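Local coordinates for periplasmic solute binding protein (Pectobacterium atrosepticum, PDB 4RY1), which probably captures a sugar or related solute in the periplasm and delivers it to an ABC-type importer, at residues P237-E242 against N259-A264; L152-Y157 against D214-P219. All coordinates share one frame; numbering follows the deposited sequence.

Interaction 1. Residues P237-E242 against N259-A264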
loop_
_atom_site.group_PDB
_atom_site.type_symbol
_atom_site.label_atom_id
_atom_site.label_comp_id
_atom_site.label_asym_id
_atom_site.label_seq_id
_atom_site.Cartn_x
_atom_site.Cartn_y
_atom_site.Cartn_z
ATOM N N PRO A 237 11.583 -19.091 0.463
ATOM C CA PRO A 237 12.675 -18.121 0.507
ATOM C C PRO A 237 12.425 -16.867 1.345
ATOM O O PRO A 237 13.394 -16.284 1.851
ATOM C CB PRO A 237 12.864 -17.745 -0.961
ATOM C CG PRO A 237 12.482 -18.989 -1.692
ATOM C CD PRO A 237 11.262 -19.462 -0.929
ATOM N N TRP A 238 11.178 -16.448 1.513
ATOM C CA TRP A 238 10.886 -15.338 2.445
ATOM C C TRP A 238 10.969 -15.808 3.890
ATOM O O TRP A 238 11.643 -15.206 4.736
ATOM C CB TRP A 238 9.514 -14.719 2.152
ATOM C CG TRP A 238 9.095 -13.665 3.146
ATOM C CD1 TRP A 238 8.000 -13.700 3.967
ATOM C CD2 TRP A 238 9.756 -12.420 3.412
ATOM N NE1 TRP A 238 7.948 -12.558 4.736
ATOM C CE2 TRP A 238 9.009 -11.754 4.411
ATOM C CE3 TRP A 238 10.903 -11.803 2.907
ATOM C CZ2 TRP A 238 9.385 -10.510 4.919
ATOM C CZ3 TRP A 238 11.284 -10.580 3.412
ATOM C CH2 TRP A 238 10.530 -9.940 4.406
ATOM N N ILE A 239 10.287 -16.909 4.163
ATOM C CA ILE A 239 10.195 -17.429 5.514
ATOM C C ILE A 239 11.602 -17.769 6.006
ATOM O O ILE A 239 11.949 -17.506 7.154
ATOM C CB ILE A 239 9.237 -18.642 5.582
ATOM C CG1 ILE A 239 7.789 -18.185 5.321
ATOM C CG2 ILE A 239 9.334 -19.343 6.933
ATOM C CD1 ILE A 239 6.778 -19.305 5.202
ATOM N N ASN A 240 12.439 -18.340 5.151
ATOM C CA ASN A 240 13.753 -18.742 5.649
ATOM C C ASN A 240 14.912 -17.746 5.430
ATOM O O ASN A 240 16.080 -18.081 5.640
ATOM C CB ASN A 240 14.108 -20.141 5.165
ATOM C CG ASN A 240 14.664 -20.161 3.764
ATOM O OD1 ASN A 240 14.774 -19.134 3.090
ATOM N ND2 ASN A 240 15.025 -21.348 3.315
ATOM N N GLY A 241 14.593 -16.523 5.026
ATOM C CA GLY A 241 15.590 -15.458 4.964
ATOM C C GLY A 241 16.450 -15.367 3.729
ATOM O O GLY A 241 17.395 -14.574 3.694
ATOM N N GLU A 242 16.127 -16.154 2.700
ATOM C CA GLU A 242 16.853 -16.046 1.423
ATOM C C GLU A 242 16.561 -14.717 0.710
ATOM O O GLU A 242 17.429 -14.112 0.082
ATOM C CB GLU A 242 16.512 -17.213 0.499
ATOM C CG GLU A 242 17.197 -18.504 0.930
ATOM C CD GLU A 242 16.678 -19.749 0.259
ATOM O OE1 GLU A 242 15.846 -19.649 -0.659
ATOM O OE2 GLU A 242 17.133 -20.839 0.675
ATOM N N ASN A 259 3.950 -15.216 8.871
ATOM C CA ASN A 259 4.476 -16.593 8.755
ATOM C C ASN A 259 5.995 -16.730 9.018
ATOM O O ASN A 259 6.582 -17.794 8.773
ATOM C CB ASN A 259 4.106 -17.181 7.385
ATOM C CG ASN A 259 2.609 -17.102 7.097
ATOM O OD1 ASN A 259 1.780 -17.484 7.926
ATOM N ND2 ASN A 259 2.258 -16.627 5.919
ATOM N N MET A 260 6.636 -15.672 9.519
ATOM C CA MET A 260 8.080 -15.726 9.826
ATOM C C MET A 260 8.345 -16.620 11.060
ATOM O O MET A 260 7.526 -16.619 11.991
ATOM C CB MET A 260 8.654 -14.320 10.087
ATOM C CG MET A 260 8.752 -13.369 8.889
ATOM S SD MET A 260 9.500 -13.996 7.359
ATOM C CE MET A 260 11.205 -14.041 7.607
ATOM N N PRO A 261 9.487 -17.358 11.091
ATOM C CA PRO A 261 9.805 -18.123 12.310
ATOM C C PRO A 261 9.971 -17.198 13.509
ATOM O O PRO A 261 10.341 -16.037 13.340
ATOM C CB PRO A 261 11.157 -18.781 11.984
ATOM C CG PRO A 261 11.272 -18.732 10.509
ATOM C CD PRO A 261 10.566 -17.473 10.092
ATOM N N LYS A 262 9.730 -17.735 14.701
ATOM C CA LYS A 262 9.774 -16.975 15.972
ATOM C C LYS A 262 11.091 -16.202 16.217
ATOM O O LYS A 262 11.083 -15.094 16.767
ATOM C CB LYS A 262 9.486 -17.925 17.161
ATOM C CG LYS A 262 10.721 -18.396 17.927
ATOM C CD LYS A 262 10.588 -19.798 18.500
ATOM C CE LYS A 262 11.961 -20.444 18.651
ATOM N NZ LYS A 262 11.922 -21.924 18.504
ATOM N N ASP A 263 12.206 -16.797 15.791
ATOM C CA ASP A 263 13.552 -16.254 16.012
ATOM C C ASP A 263 14.030 -15.336 14.871
ATOM O O ASP A 263 15.163 -14.841 14.905
ATOM C CB ASP A 263 14.561 -17.397 16.224
ATOM C CG ASP A 263 14.904 -18.137 14.935
ATOM O OD1 ASP A 263 13.983 -18.454 14.149
ATOM O OD2 ASP A 263 16.101 -18.416 14.714
ATOM N N ALA A 264 13.173 -15.111 13.868
ATOM C CA ALA A 264 13.531 -14.210 12.775
ATOM C C ALA A 264 13.522 -12.759 13.269
ATOM O O ALA A 264 12.735 -12.394 14.141
ATOM C CB ALA A 264 12.597 -14.377 11.594
#
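Met260 reaches across to Trp238 and lays its sulfur over one face of the indole, SD standing 3.7 Å from the centroid of the five-membered ring and 25° off its normal. The sulfur is displaced toward the rim, and its nearest ring atom is NE1 of Trp238. Bends at chi2 (-48°) and chi3 (-76°) curl the unbranched thioether back, carrying the methyl CE to 3.1 Å from Trp238 O at the end of helix 236-239. Beside it, Ile239 meets residues 259-261 through CG1, CG2 and CD1: CG2 rests 3.9 Å from Pro261 CD, while CD1 lies 4.1 Å from Asn259 CB. Pro261 CD also approaches Ile239 O at 3.2 Å, a close van der Waals approach; proline has no N-H to offer this oxygen.

No hydrogen bond joins the two segments; Trp238 NE1 instead bonds to Tyr256 O, and Asn259 ND2 to Tyr233 O. Gly241, at positive phi, lets the chain turn off the helix, and Asn240 OD1 accepts from Glu242 N at 3.3 Å, closing an Asx turn. Across the interface, the sulfur over the indole is a Met-aromatic contact, joining a helix end to the loop before strand 266-268.

Interaction 2. Residues L152-Y157 against D214-P219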
loop_
_atom_site.group_PDB
_atom_site.type_symbol
_atom_site.label_atom_id
_atom_site.label_comp_id
_atom_site.label_asym_id
_atom_site.label_seq_id
_atom_site.Cartn_x
_atom_site.Cartn_y
_atom_site.Cartn_z
ATOM N N LEU A 152 26.869 -15.697 0.163
ATOM C CA LEU A 152 25.819 -16.556 0.699
ATOM C C LEU A 152 25.324 -17.573 -0.317
ATOM O O LEU A 152 24.825 -18.642 0.051
ATOM C CB LEU A 152 24.654 -15.699 1.200
ATOM C CG LEU A 152 24.964 -14.806 2.403
ATOM C CD1 LEU A 152 23.663 -14.207 2.916
ATOM C CD2 LEU A 152 25.677 -15.555 3.523
ATOM N N GLY A 153 25.442 -17.217 -1.584
ATOM C CA GLY A 153 25.029 -18.086 -2.661
ATOM C C GLY A 153 23.949 -17.461 -3.517
ATOM O O GLY A 153 23.290 -16.506 -3.132
ATOM N N ASP A 154 23.762 -18.050 -4.690
ATOM C CA ASP A 154 22.809 -17.582 -5.695
ATOM C C ASP A 154 21.340 -17.522 -5.206
ATOM O O ASP A 154 20.523 -16.818 -5.788
ATOM C CB ASP A 154 22.929 -18.480 -6.925
ATOM C CG ASP A 154 22.267 -17.895 -8.127
ATOM O OD1 ASP A 154 22.494 -16.684 -8.391
ATOM O OD2 ASP A 154 21.574 -18.625 -8.809
ATOM N N SER A 155 21.007 -18.266 -4.151
ATOM C CA SER A 155 19.633 -18.240 -3.590
ATOM C C SER A 155 19.301 -16.973 -2.805
ATOM O O SER A 155 18.133 -16.701 -2.547
ATOM C CB SER A 155 19.403 -19.428 -2.657
ATOM O OG SER A 155 19.291 -20.629 -3.382
ATOM N N TYR A 156 20.341 -16.245 -2.386
ATOM C CA TYR A 156 20.213 -15.106 -1.472
ATOM C C TYR A 156 20.208 -13.762 -2.163
ATOM O O TYR A 156 21.077 -13.473 -2.975
ATOM C CB TYR A 156 21.362 -15.144 -0.465
ATOM C CG TYR A 156 21.175 -16.283 0.515
ATOM C CD1 TYR A 156 21.615 -17.573 0.226
ATOM C CD2 TYR A 156 20.514 -16.074 1.716
ATOM C CE1 TYR A 156 21.412 -18.621 1.125
ATOM C CE2 TYR A 156 20.297 -17.102 2.610
ATOM C CZ TYR A 156 20.750 -18.376 2.318
ATOM O OH TYR A 156 20.540 -19.394 3.225
ATOM N N TYR A 157 19.241 -12.924 -1.778
ATOM C CA TYR A 157 19.045 -11.618 -2.408
ATOM C C TYR A 157 18.765 -10.555 -1.353
ATOM O O TYR A 157 18.031 -10.817 -0.398
ATOM C CB TYR A 157 17.843 -11.635 -3.360
ATOM C CG TYR A 157 17.939 -12.587 -4.535
ATOM C CD1 TYR A 157 17.640 -13.931 -4.384
ATOM C CD2 TYR A 157 18.315 -12.140 -5.791
ATOM C CE1 TYR A 157 17.705 -14.809 -5.460
ATOM C CE2 TYR A 157 18.388 -13.007 -6.883
ATOM C CZ TYR A 157 18.086 -14.343 -6.705
ATOM O OH TYR A 157 18.129 -15.174 -7.787
ATOM N N ASP A 214 20.228 -7.643 -12.914
ATOM C CA ASP A 214 21.603 -7.945 -13.341
ATOM C C ASP A 214 22.598 -7.901 -12.164
ATOM O O ASP A 214 23.569 -8.678 -12.121
ATOM C CB ASP A 214 22.043 -6.984 -14.448
ATOM C CG ASP A 214 21.323 -7.217 -15.774
ATOM O OD1 ASP A 214 20.647 -8.253 -15.962
ATOM O OD2 ASP A 214 21.457 -6.338 -16.657
ATOM N N SER A 215 22.344 -7.009 -11.205
ATOM C CA SER A 215 23.161 -6.871 -9.975
ATOM C C SER A 215 22.851 -7.867 -8.835
ATOM O O SER A 215 23.467 -7.797 -7.778
ATOM C CB SER A 215 23.056 -5.450 -9.390
ATOM O OG SER A 215 23.475 -4.457 -10.304
ATOM N N HIS A 216 21.898 -8.775 -9.049
ATOM C CA HIS A 216 21.469 -9.729 -8.015
ATOM C C HIS A 216 20.891 -9.028 -6.779
ATOM O O HIS A 216 21.000 -9.525 -5.663
ATOM C CB HIS A 216 22.614 -10.688 -7.617
ATOM C CG HIS A 216 22.158 -12.046 -7.154
ATOM N ND1 HIS A 216 21.926 -12.358 -5.830
ATOM C CD2 HIS A 216 21.920 -13.185 -7.851
ATOM C CE1 HIS A 216 21.548 -13.622 -5.734
ATOM N NE2 HIS A 216 21.539 -14.146 -6.945
ATOM N N VAL A 217 20.254 -7.876 -6.985
ATOM C CA VAL A 217 19.546 -7.232 -5.866
ATOM C C VAL A 217 18.196 -7.903 -5.622
ATOM O O VAL A 217 17.833 -8.187 -4.495
ATOM C CB VAL A 217 19.368 -5.722 -6.076
ATOM C CG1 VAL A 217 18.598 -5.121 -4.904
ATOM C CG2 VAL A 217 20.724 -5.056 -6.152
ATOM N N ILE A 218 17.469 -8.121 -6.707
ATOM C CA ILE A 218 16.202 -8.842 -6.680
ATOM C C ILE A 218 16.254 -10.035 -7.623
ATOM O O ILE A 218 16.980 -10.012 -8.607
ATOM C CB ILE A 218 15.007 -7.949 -7.101
ATOM C CG1 ILE A 218 15.052 -7.599 -8.587
ATOM C CG2 ILE A 218 14.905 -6.710 -6.205
ATOM C CD1 ILE A 218 13.897 -6.741 -9.042
ATOM N N PRO A 219 15.466 -11.083 -7.347
ATOM C CA PRO A 219 15.321 -12.137 -8.349
ATOM C C PRO A 219 14.486 -11.690 -9.527
ATOM O O PRO A 219 13.692 -10.757 -9.411
ATOM C CB PRO A 219 14.564 -13.243 -7.610
ATOM C CG PRO A 219 14.627 -12.882 -6.163
ATOM C CD PRO A 219 14.646 -11.370 -6.165
#
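A Schellman motif ends helix 199-214, and its positive-phi residue, His216, projects an imidazole onto the ring of Tyr157 in an offset stack. The ring centroids are 4.0 Å apart and the planes only 8° from parallel. His216 CG lies anti to the backbone N (chi1 -151°), which carries the ring toward residues 152-157, over the rim of the phenol; Tyr157 CE2 in turn sits over the centre of the imidazole. On the opposite face of Tyr157, Pro219 CG points down at the middle of the ring, 3.5 Å from the centroid and almost on the ring normal, a CH-pi contact. The tyrosine is thus clamped between a flat aromatic ring and a rigid pyrrolidine, both supplied by the same short loop, while Val217 O lies at its edge.

His216 NE2 points its N-H between two oxygens of Asp154, the backbone O at 3.1 Å and the carboxylate OD1, also at 3.1 Å. Both bonds are weak, with angles near 130°, as expected of one hydrogen divided between two acceptors. The carboxylate might nevertheless stabilise positive charge on the imidazole. Asp154 lies in the type I turn Gly153-Tyr156, closed by Tyr156 N to Gly153 O, and there its own backbone O lies in the plane of the imidazole, at the edge.

Around this sandwich, Tyr223 of helix 221-225 meets Tyr157 edge-to-face, Lys149 of helix 138-152 touches both Asp154 and His216, and Val217 and Ile218 turn their branched side chains onto Leu212 of helix 199-214.

Residues 237-242 of interaction 1 touch residues 152-157 of interaction 2 directly: Glu242 O lies 2.9 Å from Tyr157 N, a probable hydrogen bond, and Glu242 CA packs 3.7 Å from Tyr156 CD2. The two centres are about 17 Å apart, on the same side of the chain's centre. Interaction 1 is a surface contact, held by a sulfur-aromatic approach and aliphatic packing. Interaction 2 is largely buried and combines ring stacking, a proline CH-pi contact and weak histidine bonds, with Asp154 at its exposed margin. Both contacts form where chain leaves helices, but the helices differ: 236-239 and 253-257 in interaction 1, 138-152 and 199-214 in interaction 2.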